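Local coordinates for maltose-binding protein MalE1 (Thermotoga maritima, PDB 6DTU) that binds maltotetraose and, as a periplasmic maltose-binding protein, probably delivers maltodextrins to a membrane transporter, at residues W341-D346 / K363-R368; G167-Q172 / I182-E187; L177-I182 / P332-M337; G192-K197 / A356-A361; F148-A153 / G203-S208. All coordinates share one frame; numbering follows the deposited sequence. Where two conformers were deposited one is given.

Interaction 1. Residues W341-D346 / K363-R368. With GLC (alpha-D-glucopyranose), chain C; GLC (alpha-D-glucopyranose), chain B.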
# COMPACT_ATOMS: atom_id res chain seq x y z
N TRP A 341 9.03 -2.18 9.47
CA TRP A 341 9.11 -2.76 8.13
C TRP A 341 10.45 -3.44 7.88
O TRP A 341 10.49 -4.56 7.36
CB TRP A 341 8.89 -1.66 7.10
CG TRP A 341 7.60 -0.91 7.25
CD1 TRP A 341 7.45 0.37 7.70
CD2 TRP A 341 6.28 -1.37 6.92
NE1 TRP A 341 6.14 0.74 7.67
CE2 TRP A 341 5.38 -0.31 7.20
CE3 TRP A 341 5.76 -2.58 6.43
CZ2 TRP A 341 4.01 -0.40 6.99
CZ3 TRP A 341 4.40 -2.68 6.22
CH2 TRP A 341 3.53 -1.60 6.51
N ALA A 342 11.55 -2.75 8.16
CA ALA A 342 12.86 -3.30 7.82
C ALA A 342 13.18 -4.57 8.61
O ALA A 342 13.75 -5.51 8.06
CB ALA A 342 13.96 -2.24 8.00
N ALA A 343 12.84 -4.59 9.91
CA ALA A 343 13.05 -5.80 10.71
C ALA A 343 12.26 -6.98 10.17
O ALA A 343 12.76 -8.10 10.08
CB ALA A 343 12.65 -5.52 12.16
N MET A 344 11.01 -6.74 9.76
CA MET A 344 10.19 -7.84 9.26
C MET A 344 10.64 -8.29 7.87
O MET A 344 10.68 -9.50 7.60
CB MET A 344 8.72 -7.44 9.27
CG MET A 344 8.12 -7.30 10.68
SD MET A 344 8.24 -8.83 11.63
CE MET A 344 7.06 -9.82 10.74
N ASN A 345 11.01 -7.34 7.00
CA ASN A 345 11.57 -7.69 5.70
C ASN A 345 12.81 -8.55 5.86
O ASN A 345 12.99 -9.54 5.15
CB ASN A 345 11.94 -6.44 4.90
CG ASN A 345 10.75 -5.70 4.37
OD1 ASN A 345 9.61 -6.19 4.38
ND2 ASN A 345 10.98 -4.51 3.88
N ASP A 346 13.69 -8.16 6.79
CA ASP A 346 14.90 -8.93 7.01
C ASP A 346 14.57 -10.34 7.49
O ASP A 346 15.17 -11.32 7.02
CB ASP A 346 15.80 -8.18 7.98
CG ASP A 346 16.49 -6.97 7.32
OD1 ASP A 346 16.33 -6.75 6.10
OD2 ASP A 346 17.22 -6.24 8.02
N LYS A 363 11.27 -14.09 16.16
CA LYS A 363 11.66 -13.72 17.51
C LYS A 363 12.71 -12.61 17.47
O LYS A 363 12.59 -11.60 18.17
CB LYS A 363 12.20 -14.95 18.24
CG LYS A 363 12.64 -14.70 19.68
CD LYS A 363 13.00 -16.02 20.35
CE LYS A 363 13.85 -15.81 21.58
NZ LYS A 363 14.93 -16.82 21.65
N ASN A 364 13.73 -12.79 16.64
CA ASN A 364 14.77 -11.77 16.52
C ASN A 364 14.21 -10.48 15.93
O ASN A 364 14.62 -9.39 16.33
CB ASN A 364 15.94 -12.30 15.69
CG ASN A 364 16.71 -13.39 16.41
OD1 ASN A 364 16.50 -13.62 17.61
ND2 ASN A 364 17.62 -14.05 15.70
N ALA A 365 13.27 -10.60 14.99
CA ALA A 365 12.65 -9.39 14.42
C ALA A 365 11.97 -8.56 15.49
O ALA A 365 12.14 -7.34 15.55
CB ALA A 365 11.66 -9.75 13.31
N VAL A 366 11.20 -9.20 16.37
CA VAL A 366 10.49 -8.47 17.41
C VAL A 366 11.46 -7.85 18.42
O VAL A 366 11.26 -6.72 18.88
CB VAL A 366 9.42 -9.37 18.06
CG1 VAL A 366 8.86 -8.75 19.32
CG2 VAL A 366 8.29 -9.66 17.07
N GLU A 367 12.55 -8.56 18.77
CA GLU A 367 13.54 -7.94 19.64
C GLU A 367 14.19 -6.73 18.97
O GLU A 367 14.49 -5.73 19.63
CB GLU A 367 14.63 -8.95 20.03
CG GLU A 367 14.10 -10.29 20.52
CD GLU A 367 15.18 -11.17 21.14
OE1 GLU A 367 14.86 -11.93 22.08
OE2 GLU A 367 16.34 -11.12 20.67
N ARG A 368 14.38 -6.80 17.66
CA ARG A 368 14.93 -5.66 16.94
C ARG A 368 13.95 -4.49 16.95
O ARG A 368 14.34 -3.36 17.24
CB ARG A 368 15.31 -6.06 15.52
CG ARG A 368 15.79 -4.92 14.66
CD ARG A 368 16.17 -5.39 13.27
NE ARG A 368 16.17 -4.31 12.29
CZ ARG A 368 16.50 -4.46 11.02
NH1 ARG A 368 16.87 -5.66 10.58
NH2 ARG A 368 16.47 -3.43 10.18
C1 GLC C . 4.04 0.05 2.74
C2 GLC C . 4.20 1.29 3.53
C3 GLC C . 5.55 1.89 3.35
C4 GLC C . 6.63 0.96 3.75
C5 GLC C . 6.54 -0.35 2.94
C6 GLC C . 7.45 -1.32 3.40
O2 GLC C . 3.20 2.25 3.09
O3 GLC C . 5.65 3.12 4.15
O4 GLC C . 7.90 1.61 3.45
O5 GLC C . 5.09 -0.92 3.10
O6 GLC C . 7.33 -2.46 2.57
C1 GLC B . 8.59 2.07 4.60
C2 GLC B . 9.24 3.35 4.27
C3 GLC B . 10.35 3.16 3.31
C4 GLC B . 11.37 2.19 3.82
C5 GLC B . 10.74 0.80 4.05
C6 GLC B . 11.64 -0.18 4.60
O2 GLC B . 8.21 4.26 3.66
O3 GLC B . 10.97 4.46 3.10
O4 GLC B . 12.43 2.08 2.86
O5 GLC B . 9.57 1.05 5.03
O6 GLC B . 12.12 0.28 5.84
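Arg-368 reaches out of helix 358-374 to lie against helix 341-352; the two run antiparallel here, their axes 8.8 Å apart at closest approach and inclined at 164°. From CB its CG stands anti to the backbone N, and the chain stays extended to NE. CG and CD slide past the Ala-343 methyl, CD coming within 3.7 Å of Ala-343 CB, and NE keeps to the same methyl. CZ then settles over the helix backbone, with Ala-343 CA 3.6 Å from the guanidinium plane beneath its centre and Ala-342 C under the same face nearer the rim. At the tip NH2 touches Ala-342 CB, while NH1 gives Asp-346 OD2 a short salt-bridge hydrogen bond of 2.6 Å, nearly straight at 166°. The acceptor lies almost in the guanidinium plane, but the N-H comes in from above the carboxylate, whose plane is turned 54° away. Next to this arm the helices touch through alanines, Ala-343 CA and Ala-365 CA being 5.2 Å apart, and Met-344, bent at chi2 and chi3, lays SD 3.9 Å from Ala-365 CB.

The same helix turn carries Trp-341 into the sugar site. Chain C glucose covers one indole face, its C4 3.8 Å above the ring plane, and chain B glucose brings O5 to 3.5 Å from Trp-341 CB. An alanine at Trp-341 would remove this platform and would probably weaken the hold on both glucose units. An aromatic plate under one sugar ring, with the next ring at its flank, is characteristic of maltodextrin-binding pockets in solute-binding proteins.

Interaction 2. Residues G167-Q172 / I182-E187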
# COMPACT_ATOMS: atom_id res chain seq x y z
N GLY A 167 -1.58 -12.99 14.11
CA GLY A 167 -0.51 -12.06 14.38
C GLY A 167 -1.02 -10.63 14.36
O GLY A 167 -2.12 -10.36 13.89
N TYR A 168 -0.23 -9.72 14.93
CA TYR A 168 -0.59 -8.30 14.91
C TYR A 168 0.68 -7.48 15.06
O TYR A 168 1.70 -7.98 15.53
CB TYR A 168 -1.64 -7.94 15.98
CG TYR A 168 -1.24 -8.31 17.40
CD1 TYR A 168 -0.44 -7.46 18.16
CD2 TYR A 168 -1.67 -9.49 17.98
CE1 TYR A 168 -0.07 -7.79 19.47
CE2 TYR A 168 -1.30 -9.82 19.28
CZ TYR A 168 -0.51 -8.97 20.01
OH TYR A 168 -0.15 -9.32 21.29
N VAL A 169 0.62 -6.22 14.63
CA VAL A 169 1.78 -5.33 14.78
C VAL A 169 1.83 -4.85 16.22
O VAL A 169 2.63 -5.35 17.02
CB VAL A 169 1.75 -4.15 13.79
CG1 VAL A 169 3.04 -3.32 13.91
CG2 VAL A 169 1.56 -4.65 12.37
N PHE A 170 0.96 -3.91 16.57
CA PHE A 170 0.82 -3.40 17.92
C PHE A 170 -0.58 -3.78 18.41
O PHE A 170 -1.56 -3.66 17.66
CB PHE A 170 0.96 -1.86 17.92
CG PHE A 170 2.27 -1.36 17.32
CD1 PHE A 170 3.47 -1.83 17.78
CD2 PHE A 170 2.27 -0.40 16.32
CE1 PHE A 170 4.68 -1.36 17.25
CE2 PHE A 170 3.47 0.07 15.77
CZ PHE A 170 4.67 -0.41 16.23
N LYS A 171 -0.66 -4.23 19.66
CA LYS A 171 -1.93 -4.72 20.17
C LYS A 171 -2.97 -3.60 20.16
O LYS A 171 -2.72 -2.50 20.65
CB LYS A 171 -1.75 -5.26 21.60
CG LYS A 171 -3.00 -5.92 22.18
CD LYS A 171 -3.33 -7.22 21.47
CE LYS A 171 -4.57 -7.87 22.04
NZ LYS A 171 -4.65 -9.31 21.67
N GLN A 172 -4.11 -3.89 19.55
CA GLN A 172 -5.23 -2.96 19.57
C GLN A 172 -5.91 -3.09 20.92
O GLN A 172 -6.36 -4.18 21.29
CB GLN A 172 -6.20 -3.28 18.44
CG GLN A 172 -7.37 -2.31 18.32
CD GLN A 172 -6.91 -0.88 18.06
OE1 GLN A 172 -6.48 -0.55 16.95
NE2 GLN A 172 -6.97 -0.03 19.08
N ILE A 182 3.92 -6.26 20.95
CA ILE A 182 4.14 -6.56 19.54
C ILE A 182 3.76 -8.01 19.29
O ILE A 182 4.16 -8.90 20.05
CB ILE A 182 5.59 -6.26 19.14
CG1 ILE A 182 5.89 -4.78 19.34
CG2 ILE A 182 5.86 -6.64 17.69
CD1 ILE A 182 7.34 -4.43 19.04
N GLY A 183 2.98 -8.27 18.23
CA GLY A 183 2.50 -9.62 17.99
C GLY A 183 3.01 -10.28 16.72
O GLY A 183 2.39 -11.20 16.18
N LEU A 184 4.16 -9.84 16.25
CA LEU A 184 4.71 -10.35 15.01
C LEU A 184 5.54 -11.62 15.19
O LEU A 184 6.15 -12.08 14.22
CB LEU A 184 5.53 -9.26 14.32
CG LEU A 184 4.67 -8.06 13.94
CD1 LEU A 184 5.58 -6.94 13.47
CD2 LEU A 184 3.68 -8.42 12.85
N ALA A 185 5.60 -12.15 16.41
CA ALA A 185 6.21 -13.46 16.66
C ALA A 185 5.34 -14.31 17.56
O ALA A 185 5.85 -15.24 18.20
CB ALA A 185 7.63 -13.35 17.24
N ASN A 186 4.04 -14.02 17.64
CA ASN A 186 3.14 -14.89 18.38
C ASN A 186 2.85 -16.13 17.55
O ASN A 186 3.33 -16.29 16.42
CB ASN A 186 1.91 -14.12 18.90
CG ASN A 186 0.94 -13.71 17.80
OD1 ASN A 186 1.00 -14.17 16.66
ND2 ASN A 186 0.02 -12.83 18.17
N GLU A 187 2.05 -17.05 18.09
CA GLU A 187 1.87 -18.31 17.39
C GLU A 187 1.11 -18.12 16.07
O GLU A 187 1.35 -18.87 15.12
CB GLU A 187 1.23 -19.37 18.30
CG GLU A 187 2.10 -19.74 19.51
CD GLU A 187 3.51 -20.23 19.13
OE1 GLU A 187 3.64 -21.13 18.27
OE2 GLU A 187 4.49 -19.71 19.72
O HOH W 1 0.85 -11.68 21.10
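Tyr-168 holds CG in the crowded position between its backbone N and carbonyl carbon (chi1 56°), and Asn-186 does likewise (chi1 70°); the first brings the phenol ring over Gly-183, and the second sets the amide beside it, the two planes crossing at 76°. Gly-183 CA makes a CH-pi contact, 3.6 Å from the Tyr-168 ring centroid, while Lys-171 CD covers the opposite face. Any side chain at Gly-183 would run into Tyr-168 CD1, so the glycine is what lets the ring lie this close.

Asn-186 ND2 approaches Tyr-168 CE2 obliquely at 3.5 Å and gives a hydrogen bond to Gly-166 O. A water bridges the polar ends: it donates to Tyr-168 OH at 2.6 Å and accepts from Asn-186 ND2. The phenol is also hydrogen-bonded to Asp-181, and Asn-186 OD1 caps the following helix at Ala-189 N.

Along the backbone, Gly-183 N meets Val-169 O at 3.2 Å, its N-H coming from above the carbonyl plane, and makes a weak, bent bond to Tyr-168 O. The Tyr-168 N to Gly-183 O bond is weak as well, at 3.3 Å. One residue further on, Phe-170 and Ile-182 form a non-hydrogen-bonded pair and lie side by side, Ile-182 CG1 at the ring edge 4.1 Å from Phe-170 CD1. Leu-184 tucks CD2 against Tyr-168 O at 3.4 Å.

Here strand 181-183 runs along one edge of a small three-stranded antiparallel sheet, and the chain beyond it leads through a short loop to Asn-186, the N-cap of helix 187-201.

Interaction 3. Residues L177-I182 / P332-M337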
# COMPACT_ATOMS: atom_id res chain seq x y z
N LEU A 177 -3.43 1.78 20.27
CA LEU A 177 -2.42 0.78 19.97
C LEU A 177 -1.37 0.75 21.07
O LEU A 177 -0.89 1.80 21.51
CB LEU A 177 -1.72 1.12 18.65
CG LEU A 177 -2.51 1.06 17.35
CD1 LEU A 177 -1.57 1.42 16.23
CD2 LEU A 177 -3.10 -0.32 17.14
N ASP A 178 -1.01 -0.46 21.52
CA ASP A 178 0.02 -0.64 22.55
C ASP A 178 1.32 -0.96 21.83
O ASP A 178 1.56 -2.12 21.46
CB ASP A 178 -0.36 -1.77 23.51
CG ASP A 178 0.64 -1.91 24.68
OD1 ASP A 178 1.68 -1.23 24.67
OD2 ASP A 178 0.39 -2.74 25.59
N VAL A 179 2.17 0.04 21.66
CA VAL A 179 3.43 -0.17 20.95
C VAL A 179 4.40 -1.04 21.73
O VAL A 179 5.41 -1.48 21.16
CB VAL A 179 4.13 1.10 20.44
CG1 VAL A 179 3.23 1.89 19.48
CG2 VAL A 179 4.61 1.96 21.59
N ASN A 180 4.12 -1.28 23.01
CA ASN A 180 4.96 -2.18 23.80
C ASN A 180 4.49 -3.62 23.74
O ASN A 180 5.13 -4.49 24.33
CB ASN A 180 5.03 -1.71 25.25
CG ASN A 180 5.91 -0.50 25.41
OD1 ASN A 180 5.51 0.62 25.12
ND2 ASN A 180 7.13 -0.73 25.88
N ASP A 181 3.41 -3.90 23.01
CA ASP A 181 2.86 -5.24 22.87
C ASP A 181 2.88 -5.56 21.38
O ASP A 181 1.97 -5.18 20.65
CB ASP A 181 1.46 -5.31 23.48
CG ASP A 181 0.84 -6.70 23.38
OD1 ASP A 181 1.29 -7.53 22.57
OD2 ASP A 181 -0.12 -6.96 24.12
N ILE A 182 3.92 -6.26 20.95
CA ILE A 182 4.14 -6.56 19.54
C ILE A 182 3.76 -8.01 19.29
O ILE A 182 4.16 -8.90 20.05
CB ILE A 182 5.59 -6.26 19.14
CG1 ILE A 182 5.89 -4.78 19.34
CG2 ILE A 182 5.86 -6.64 17.69
CD1 ILE A 182 7.34 -4.43 19.04
N PRO A 332 -0.98 0.86 11.07
CA PRO A 332 -0.81 1.93 12.05
C PRO A 332 -0.17 3.16 11.42
O PRO A 332 0.61 3.06 10.48
CB PRO A 332 0.14 1.32 13.08
CG PRO A 332 -0.04 -0.13 12.95
CD PRO A 332 -0.33 -0.39 11.49
N ASN A 333 -0.49 4.32 11.97
CA ASN A 333 0.20 5.53 11.54
C ASN A 333 1.07 6.11 12.64
O ASN A 333 1.63 7.20 12.47
CB ASN A 333 -0.75 6.58 10.94
CG ASN A 333 -1.55 7.36 11.97
OD1 ASN A 333 -1.47 7.13 13.17
ND2 ASN A 333 -2.32 8.33 11.49
N VAL A 334 1.25 5.39 13.75
CA VAL A 334 2.03 5.89 14.88
C VAL A 334 3.50 6.01 14.47
O VAL A 334 3.92 5.31 13.53
CB VAL A 334 1.81 5.00 16.11
CG1 VAL A 334 0.36 5.06 16.51
CG2 VAL A 334 2.26 3.56 15.84
N PRO A 335 4.30 6.87 15.09
CA PRO A 335 5.71 6.99 14.67
C PRO A 335 6.46 5.69 14.75
O PRO A 335 7.42 5.50 14.00
CB PRO A 335 6.30 8.03 15.64
CG PRO A 335 5.13 8.77 16.16
CD PRO A 335 3.95 7.83 16.15
N GLN A 336 6.06 4.81 15.66
CA GLN A 336 6.73 3.54 15.90
C GLN A 336 6.59 2.55 14.74
O GLN A 336 7.26 1.51 14.76
CB GLN A 336 6.23 2.90 17.21
CG GLN A 336 6.62 3.68 18.47
CD GLN A 336 5.67 4.80 18.81
OE1 GLN A 336 4.63 4.99 18.16
NE2 GLN A 336 6.02 5.58 19.83
N MET A 337 5.73 2.81 13.76
CA MET A 337 5.66 1.90 12.63
C MET A 337 6.95 1.93 11.81
O MET A 337 7.24 0.97 11.10
CB MET A 337 4.46 2.26 11.75
CG MET A 337 4.05 1.19 10.74
SD MET A 337 3.58 -0.34 11.60
CE MET A 337 3.58 -1.49 10.23
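A type I beta turn from Asp-178 to Asp-181 faces a loop that winds into a 3-10 turn at Pro-335 to Met-337, and no hydrogen bond crosses between them; the closest CA pair is well separated, Val-179 CA lying 7.1 Å from Gln-336 CA. The turn is braced from within, since Asp-178 OD1 accepts from Asn-180 N at 3.0 Å, an Asx turn.

Branched and ring carbons make the contact. Leu-177 has CG beside its own backbone N, which sends CD1 across the proline ring at about a right angle, 3.6 Å from Pro-332 CB. The same methyl reaches Val-334 CG1 at 4.1 Å. Val-179 presses CG1 toward Val-334 CG2, also 4.1 Å away, and covers the flank of Gln-336, whose chain bends at chi2 (85°) and lays its aliphatic stem and amide across both methyls of Val-179. Gln-336 OE1 comes within 3.6 Å of Val-179 CG1. Phe-170, from the middle strand of the sheet, packs on Val-334 and Gln-336.

The contact thus clamps the corner of the small three-stranded sheet onto the 332-337 loop, which leads from strand 329-330 of the large mixed sheet to helix 341-352 and is probably one of the interlobe crossings of this two-lobed binding-protein fold.

Interaction 4. Residues G192-K197 / A356-A361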
# COMPACT_ATOMS: atom_id res chain seq x y z
N GLY A 192 1.41 -18.13 10.11
CA GLY A 192 1.32 -17.43 8.84
C GLY A 192 2.63 -17.44 8.06
O GLY A 192 2.63 -17.60 6.84
N VAL A 193 3.75 -17.24 8.74
CA VAL A 193 5.03 -17.30 8.04
C VAL A 193 5.39 -18.74 7.68
O VAL A 193 6.10 -18.99 6.71
CB VAL A 193 6.11 -16.58 8.87
CG1 VAL A 193 7.47 -16.65 8.19
CG2 VAL A 193 5.73 -15.10 9.07
N LYS A 194 4.88 -19.71 8.45
CA LYS A 194 5.06 -21.10 8.05
C LYS A 194 4.29 -21.42 6.77
O LYS A 194 4.72 -22.29 6.01
CB LYS A 194 4.68 -22.05 9.18
CG LYS A 194 5.74 -22.11 10.27
CD LYS A 194 5.41 -23.20 11.27
CE LYS A 194 6.49 -23.32 12.34
NZ LYS A 194 7.86 -23.39 11.77
N LEU A 195 3.16 -20.74 6.53
CA LEU A 195 2.50 -20.86 5.24
C LEU A 195 3.37 -20.29 4.12
O LEU A 195 3.52 -20.92 3.07
CB LEU A 195 1.12 -20.19 5.28
CG LEU A 195 0.32 -20.16 3.97
CD1 LEU A 195 -0.01 -21.58 3.53
CD2 LEU A 195 -0.95 -19.31 4.10
N LEU A 196 4.00 -19.12 4.34
CA LEU A 196 4.94 -18.61 3.35
C LEU A 196 6.04 -19.62 3.08
O LEU A 196 6.39 -19.88 1.92
CB LEU A 196 5.54 -17.28 3.84
CG LEU A 196 6.76 -16.76 3.06
CD1 LEU A 196 6.35 -16.48 1.62
CD2 LEU A 196 7.32 -15.53 3.74
N LYS A 197 6.58 -20.22 4.14
CA LYS A 197 7.66 -21.18 3.94
C LYS A 197 7.18 -22.41 3.17
O LYS A 197 7.90 -22.94 2.32
CB LYS A 197 8.31 -21.57 5.27
CG LYS A 197 9.54 -22.44 5.06
CD LYS A 197 10.39 -22.61 6.30
CE LYS A 197 11.72 -23.24 5.91
NZ LYS A 197 12.69 -22.18 5.47
N ALA A 356 17.15 -19.51 8.59
CA ALA A 356 16.72 -19.56 9.98
C ALA A 356 15.32 -20.16 10.01
O ALA A 356 14.59 -20.14 9.02
CB ALA A 356 16.71 -18.16 10.62
N THR A 357 14.97 -20.73 11.17
CA THR A 357 13.61 -21.19 11.36
C THR A 357 12.68 -19.99 11.44
O THR A 357 13.11 -18.85 11.63
CB THR A 357 13.47 -22.00 12.65
OG1 THR A 357 13.60 -21.12 13.78
CG2 THR A 357 14.53 -23.10 12.71
N VAL A 358 11.39 -20.25 11.24
CA VAL A 358 10.41 -19.17 11.32
C VAL A 358 10.42 -18.56 12.72
O VAL A 358 10.40 -17.33 12.88
CB VAL A 358 9.01 -19.66 10.92
CG1 VAL A 358 7.95 -18.61 11.25
CG2 VAL A 358 8.99 -19.99 9.44
N GLU A 359 10.47 -19.40 13.75
CA GLU A 359 10.36 -18.93 15.12
C GLU A 359 11.55 -18.07 15.50
O GLU A 359 11.40 -17.04 16.17
CB GLU A 359 10.26 -20.13 16.06
CG GLU A 359 8.99 -20.95 15.88
CD GLU A 359 9.15 -22.22 15.03
OE1 GLU A 359 10.01 -22.27 14.11
OE2 GLU A 359 8.39 -23.16 15.30
N GLU A 360 12.75 -18.49 15.09
CA GLU A 360 13.95 -17.71 15.36
C GLU A 360 13.94 -16.40 14.60
O GLU A 360 14.31 -15.35 15.14
CB GLU A 360 15.19 -18.51 14.98
CG GLU A 360 16.50 -17.86 15.42
CD GLU A 360 16.74 -17.92 16.94
OE1 GLU A 360 15.91 -18.50 17.68
OE2 GLU A 360 17.77 -17.37 17.38
N ALA A 361 13.52 -16.43 13.33
CA ALA A 361 13.58 -15.22 12.53
C ALA A 361 12.63 -14.17 13.08
O ALA A 361 12.98 -12.99 13.19
CB ALA A 361 13.27 -15.53 11.08
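Helix 358-374 begins against the side of helix 187-201, and its first turn supplies the apolar side chain, Val-358, and the acidic half of a weak salt bridge. Thr-357 is the N-cap: its OG1 accepts from Glu-360 N at 3.1 Å, holding the start of the helix while the next residue, Val-358, points toward the partner helix.

Val-358 does most of the filling. Its CG1, anti to the backbone N, sits 3.6 Å from Val-193 CB, the two valines crossing obliquely. CG2, on the other branch, is flanked by two lysine stems: Lys-194 CG lies 4.0 Å from it, and Lys-197 CD rests at 4.3 Å from Val-358 CG2. Lys-194 runs extended as far as CE and bends only at chi4 (-49°), which brings its ammonium over the start of the partner helix. There NZ makes a long, weak salt bridge with Glu-359 OE1, 3.4 Å apart, the glutamate chain bending at chi2 (99°) to meet it. Lys-197 NZ, by contrast, turns to Val-351 O in a weak hydrogen bond.

Val-193 also packs on Leu-348 of helix 341-352 and on Ile-162 of helix 155-164, so the buried valine pair lies where helices 155-164, 187-201, 341-352 and 358-374 come together. A capped helix start docked by one valine, with lysine stems beside it, makes this a helix-to-helix joint remote from the sugar.

Interaction 5. Residues F148-A153 / G203-S208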
# COMPACT_ATOMS: atom_id res chain seq x y z
N PHE A 148 2.09 -18.79 -9.52
CA PHE A 148 1.79 -17.84 -8.46
C PHE A 148 3.05 -17.05 -8.11
O PHE A 148 4.14 -17.62 -8.02
CB PHE A 148 1.28 -18.57 -7.21
CG PHE A 148 1.02 -17.67 -6.04
CD1 PHE A 148 -0.11 -16.85 -6.02
CD2 PHE A 148 1.94 -17.58 -5.00
CE1 PHE A 148 -0.33 -15.97 -4.96
CE2 PHE A 148 1.72 -16.72 -3.92
CZ PHE A 148 0.58 -15.92 -3.91
N ILE A 149 2.89 -15.74 -7.94
CA ILE A 149 3.97 -14.86 -7.50
C ILE A 149 3.43 -13.81 -6.54
O ILE A 149 2.40 -13.18 -6.80
CB ILE A 149 4.71 -14.14 -8.65
CG1 ILE A 149 4.90 -15.02 -9.88
CG2 ILE A 149 6.08 -13.64 -8.17
CD1 ILE A 149 5.53 -14.23 -11.03
N THR A 150 4.18 -13.55 -5.48
CA THR A 150 4.07 -12.29 -4.76
C THR A 150 5.47 -11.94 -4.27
O THR A 150 6.44 -12.66 -4.52
CB THR A 150 3.00 -12.31 -3.66
OG1 THR A 150 2.80 -10.97 -3.20
CG2 THR A 150 3.45 -13.18 -2.48
N SER A 151 5.58 -10.80 -3.58
CA SER A 151 6.87 -10.37 -3.06
C SER A 151 7.14 -11.17 -1.78
O SER A 151 6.73 -10.79 -0.68
CB SER A 151 6.87 -8.87 -2.84
OG SER A 151 8.20 -8.42 -2.64
N ALA A 152 7.87 -12.29 -1.93
CA ALA A 152 7.91 -13.34 -0.91
C ALA A 152 8.57 -12.89 0.39
O ALA A 152 8.25 -13.43 1.46
CB ALA A 152 8.64 -14.55 -1.48
N ALA A 153 9.49 -11.94 0.33
CA ALA A 153 10.28 -11.55 1.49
C ALA A 153 9.91 -10.18 2.02
O ALA A 153 10.62 -9.63 2.87
CB ALA A 153 11.77 -11.59 1.14
N GLY A 203 7.77 -25.07 -3.92
CA GLY A 203 8.18 -24.57 -5.22
C GLY A 203 7.22 -23.60 -5.88
O GLY A 203 7.41 -23.26 -7.05
N ILE A 204 6.19 -23.15 -5.16
CA ILE A 204 5.21 -22.20 -5.68
C ILE A 204 5.81 -20.80 -5.75
O ILE A 204 5.47 -20.00 -6.62
CB ILE A 204 3.97 -22.21 -4.77
CG1 ILE A 204 3.46 -23.64 -4.58
CG2 ILE A 204 2.86 -21.29 -5.29
CD1 ILE A 204 3.02 -24.26 -5.86
N LEU A 205 6.65 -20.47 -4.77
CA LEU A 205 7.38 -19.22 -4.73
C LEU A 205 8.87 -19.51 -4.77
O LEU A 205 9.35 -20.53 -4.25
CB LEU A 205 7.09 -18.43 -3.45
CG LEU A 205 5.69 -17.83 -3.36
CD1 LEU A 205 5.55 -17.12 -2.04
CD2 LEU A 205 5.39 -16.91 -4.55
N ASP A 206 9.58 -18.61 -5.38
CA ASP A 206 11.02 -18.72 -5.46
C ASP A 206 11.65 -17.72 -4.50
O ASP A 206 11.13 -16.61 -4.33
CB ASP A 206 11.50 -18.43 -6.88
CG ASP A 206 12.99 -18.67 -7.05
OD1 ASP A 206 13.38 -19.84 -7.29
OD2 ASP A 206 13.78 -17.71 -6.91
N PRO A 207 12.76 -18.09 -3.86
CA PRO A 207 13.39 -17.20 -2.87
C PRO A 207 13.71 -15.81 -3.40
O PRO A 207 13.80 -14.86 -2.61
CB PRO A 207 14.68 -17.96 -2.51
CG PRO A 207 14.36 -19.40 -2.78
CD PRO A 207 13.39 -19.42 -3.92
N SER A 208 13.87 -15.65 -4.71
CA SER A 208 14.19 -14.35 -5.28
C SER A 208 12.96 -13.52 -5.63
O SER A 208 13.12 -12.36 -6.04
CB SER A 208 15.02 -14.52 -6.55
OG SER A 208 14.28 -15.21 -7.52
O HOH W 2 4.59 -20.35 -9.29
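Asp-206 OD2 is gripped by two donors from a single residue: Ser-208 OG at 2.6 Å, along the anti lone pair, and Ser-208 N, which arrives from above the carboxylate plane. The backbone bond makes an Asx turn and braces the end of 203-208. At the other end, Gly-203, with a positive phi of 83°, closes helix 187-201 in a Schellman motif.

Between these two fixed points the loop lies beside 148-153 with no direct hydrogen bond across. Water 2 helps fill in, accepting from Phe-148 N at 3.0 Å and lying 2.8 Å from Ile-204 O. The two carbonyl oxygens Phe-148 O and Ile-204 O face each other at 3.1 Å, and Arg-146 NH2 bonds to both, which probably eases their repulsion.

Apolar contacts do the rest. Phe-148 CG is anti to its backbone N (chi1 177°), swinging the ring toward the loop; Leu-205 CD2 approaches it obliquely, 3.5 Å from Phe-148 CD2, and Ile-204 CG2 touches Phe-148 CB at 3.7 Å. Leu-205 CD2 also abuts Thr-150 N, a buried amide with no partner, while its CD1 reaches Ala-152 CB. An alanine at Phe-148 would lose the ring's grip on Leu-205 and would probably loosen the loop.

Phe-148 also packs on Leu-130 and Ala-134 of helix 127-140, on Leu-199 of helix 187-201 and on Met-225 of the adjoining strand 223-228.

Overall arrangement
From the N terminus, 148-153 comes first and interaction 5 closes its loop at 203-208. Nested inside is interaction 2, the short closure of 167-172 with 182-187. Interaction 3 leaves from 177-182, sharing Ile-182 with interaction 2, and closes only at 332-337, so it crosses both. Interaction 4 starts at 192-197 on helix 187-201 and ends at 356-361, crossing interactions 3 and 5; interaction 1, from 341-346 to 363-368, crosses it in turn, both using helix 358-374. That last helix therefore ties helix 187-201 to sugar-binding helix 341-352, while Leu-196 touches Leu-205 to join interactions 4 and 5, and Met-344 meets Leu-184 to join 1 and 2.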